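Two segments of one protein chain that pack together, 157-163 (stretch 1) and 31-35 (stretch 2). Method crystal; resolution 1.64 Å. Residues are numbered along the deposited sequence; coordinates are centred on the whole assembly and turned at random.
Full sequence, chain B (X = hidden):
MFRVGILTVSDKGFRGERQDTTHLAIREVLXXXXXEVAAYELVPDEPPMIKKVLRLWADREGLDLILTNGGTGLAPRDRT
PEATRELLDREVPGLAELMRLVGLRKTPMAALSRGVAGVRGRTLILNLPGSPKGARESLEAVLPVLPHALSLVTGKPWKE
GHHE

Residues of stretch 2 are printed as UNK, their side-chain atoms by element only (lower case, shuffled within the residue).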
# COMPACT_ATOMS: atom_id res chain seq x y z
N PRO B 157 19.31 -19.77 -7.08
CA PRO B 157 19.17 -20.47 -5.80
C PRO B 157 20.00 -19.81 -4.70
O PRO B 157 20.81 -18.92 -4.96
CB PRO B 157 19.68 -21.86 -6.12
CG PRO B 157 20.82 -21.56 -7.04
CD PRO B 157 20.23 -20.50 -7.97
N TRP B 158 19.78 -20.24 -3.46
CA TRP B 158 20.53 -19.72 -2.33
C TRP B 158 20.54 -20.75 -1.21
O TRP B 158 19.65 -21.60 -1.13
CB TRP B 158 19.93 -18.40 -1.83
CG TRP B 158 18.53 -18.54 -1.32
CD1 TRP B 158 17.39 -18.72 -2.06
CD2 TRP B 158 18.12 -18.52 0.05
NE1 TRP B 158 16.30 -18.82 -1.24
CE2 TRP B 158 16.71 -18.70 0.06
CE3 TRP B 158 18.79 -18.39 1.26
CZ2 TRP B 158 15.98 -18.73 1.25
CZ3 TRP B 158 18.06 -18.42 2.44
CH2 TRP B 158 16.67 -18.60 2.42
N LYS B 159 21.55 -20.68 -0.34
CA LYS B 159 21.67 -21.62 0.76
C LYS B 159 21.33 -20.93 2.08
O LYS B 159 21.72 -19.79 2.31
CB LYS B 159 23.10 -22.17 0.83
CG LYS B 159 23.79 -22.30 -0.52
CD LYS B 159 22.94 -23.08 -1.51
CE LYS B 159 23.52 -22.99 -2.92
NZ LYS B 159 22.61 -23.58 -3.94
N GLU B 160 20.60 -21.64 2.94
CA GLU B 160 20.20 -21.09 4.23
C GLU B 160 21.28 -21.29 5.29
O GLU B 160 21.32 -22.32 5.97
CB GLU B 160 18.87 -21.71 4.67
CG GLU B 160 18.93 -23.21 4.96
CD GLU B 160 17.55 -23.82 5.17
OE1 GLU B 160 16.73 -23.22 5.89
OE2 GLU B 160 17.30 -24.92 4.63
N GLY B 161 22.16 -20.30 5.44
CA GLY B 161 23.22 -20.39 6.43
C GLY B 161 24.13 -19.18 6.42
O GLY B 161 23.76 -18.11 5.94
N HIS B 162 25.34 -19.34 6.97
CA HIS B 162 26.30 -18.25 7.02
C HIS B 162 27.09 -18.14 5.71
O HIS B 162 27.42 -19.15 5.10
CB HIS B 162 27.29 -18.45 8.17
CG HIS B 162 28.30 -17.35 8.30
ND1 HIS B 162 27.96 -16.07 8.65
CD2 HIS B 162 29.64 -17.35 8.11
CE1 HIS B 162 29.05 -15.32 8.68
NE2 HIS B 162 30.09 -16.08 8.36
N HIS B 163 27.38 -16.91 5.31
CA HIS B 163 28.14 -16.65 4.09
C HIS B 163 29.24 -15.64 4.36
O HIS B 163 30.42 -15.99 4.14
CB HIS B 163 27.21 -16.12 2.99
CG HIS B 163 26.22 -17.13 2.50
ND1 HIS B 163 26.59 -18.20 1.71
CD2 HIS B 163 24.89 -17.25 2.69
CE1 HIS B 163 25.52 -18.93 1.43
NE2 HIS B 163 24.47 -18.37 2.02
N UNK B 31 25.60 -8.64 5.98
CA UNK B 31 26.69 -9.51 6.41
C UNK B 31 26.21 -10.86 6.92
O UNK B 31 25.34 -10.94 7.79
c UNK B 31 27.52 -8.80 7.48
N UNK B 32 26.79 -11.93 6.38
CA UNK B 32 26.42 -13.27 6.80
C UNK B 32 25.34 -13.92 5.94
O UNK B 32 25.26 -15.14 5.87
N UNK B 33 24.52 -13.09 5.30
CA UNK B 33 23.46 -13.62 4.46
C UNK B 33 23.92 -13.94 3.05
O UNK B 33 25.08 -13.67 2.70
N UNK B 34 23.04 -14.52 2.22
CA UNK B 34 23.37 -14.89 0.83
C UNK B 34 23.48 -13.65 -0.04
O UNK B 34 22.82 -13.55 -1.08
c UNK B 34 22.20 -15.78 0.44
c UNK B 34 21.65 -14.88 2.53
c UNK B 34 21.05 -15.14 1.15
N UNK B 35 24.32 -12.72 0.39
CA UNK B 35 24.51 -11.46 -0.31
C UNK B 35 25.98 -11.13 -0.52
O UNK B 35 26.81 -11.39 0.35
c UNK B 35 21.45 -10.47 -0.16
c UNK B 35 22.06 -10.83 2.13
c UNK B 35 20.11 -10.70 0.15
c UNK B 35 23.87 -10.32 0.48
c UNK B 35 20.72 -11.06 2.46
c UNK B 35 19.74 -10.99 1.46
c UNK B 35 22.43 -10.54 0.82

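Position 31 carries a single side-chain carbon. The CA-to-CB bond points sideways to stretch 1. CB of position 31 comes no nearer to stretch 1 than 6.8 Å, at CE1 of H162, so there is no contact here. One carbon on CA means alanine: A31.

Position 32 has no side-chain atoms. Its phi/psi of 94/-25 would jam a CB against the carbonyl O of A31. An ideal CB would also come within 3.5 Å of ND1 of H162. The residue is glycine, G32. Its CA is 4.7 Å from the CA of H163.

Position 33 also lacks side-chain atoms. Stretch 1 leaves room for a CB here, since an ideal one would point away from it. The obstacle is local: that CB would clash with the side chain of position 35. The residue is glycine, G33. Its carbonyl O lies 3.3 Å from CB of H163 and also accepts the backbone N of position 35 at 2.6 Å.

Position 34 has three side-chain carbons that close a ring onto the backbone N. W158 and H163 both approach this ring. CE3 of W158 is 4.0 Å from one ring carbon, and NE2 of H163 is 3.8 Å from the CB. A ring that includes the backbone N is proline, P34. The atom nearest W158 CE3 is CG of P34.

Position 35 has one carbon followed by a ring of six carbons, with no oxygen. Its CA-to-CB bond points away from stretch 1. This is phenylalanine, F35. An ideal CB on G33 would be 2.9 Å from CD2 of F35.

The contact is small, burying 274 Å² over both sides, and G32 and P34 supply most of the share from stretch 2. N of H163 donates to O of G32 at 2.8 Å, but the angle of 130° makes this bond weak. CA of H162 approaches O of G32 at 3.5 Å in a CA-H...O contact. O of G161 is also 3.3 Å from O of G32, but both are acceptors and no bond forms. The CA-to-CB bond of H163 points toward stretch 2, and NE2 of H163 donates to O of K159 at 3.1 Å. This bond ties the imidazole back to its own stretch while CD2 of H163 sits 3.3 Å from N of P34. W158 adds an apolar contact with the proline ring.

Stretch 2 (31-35) AGGPF
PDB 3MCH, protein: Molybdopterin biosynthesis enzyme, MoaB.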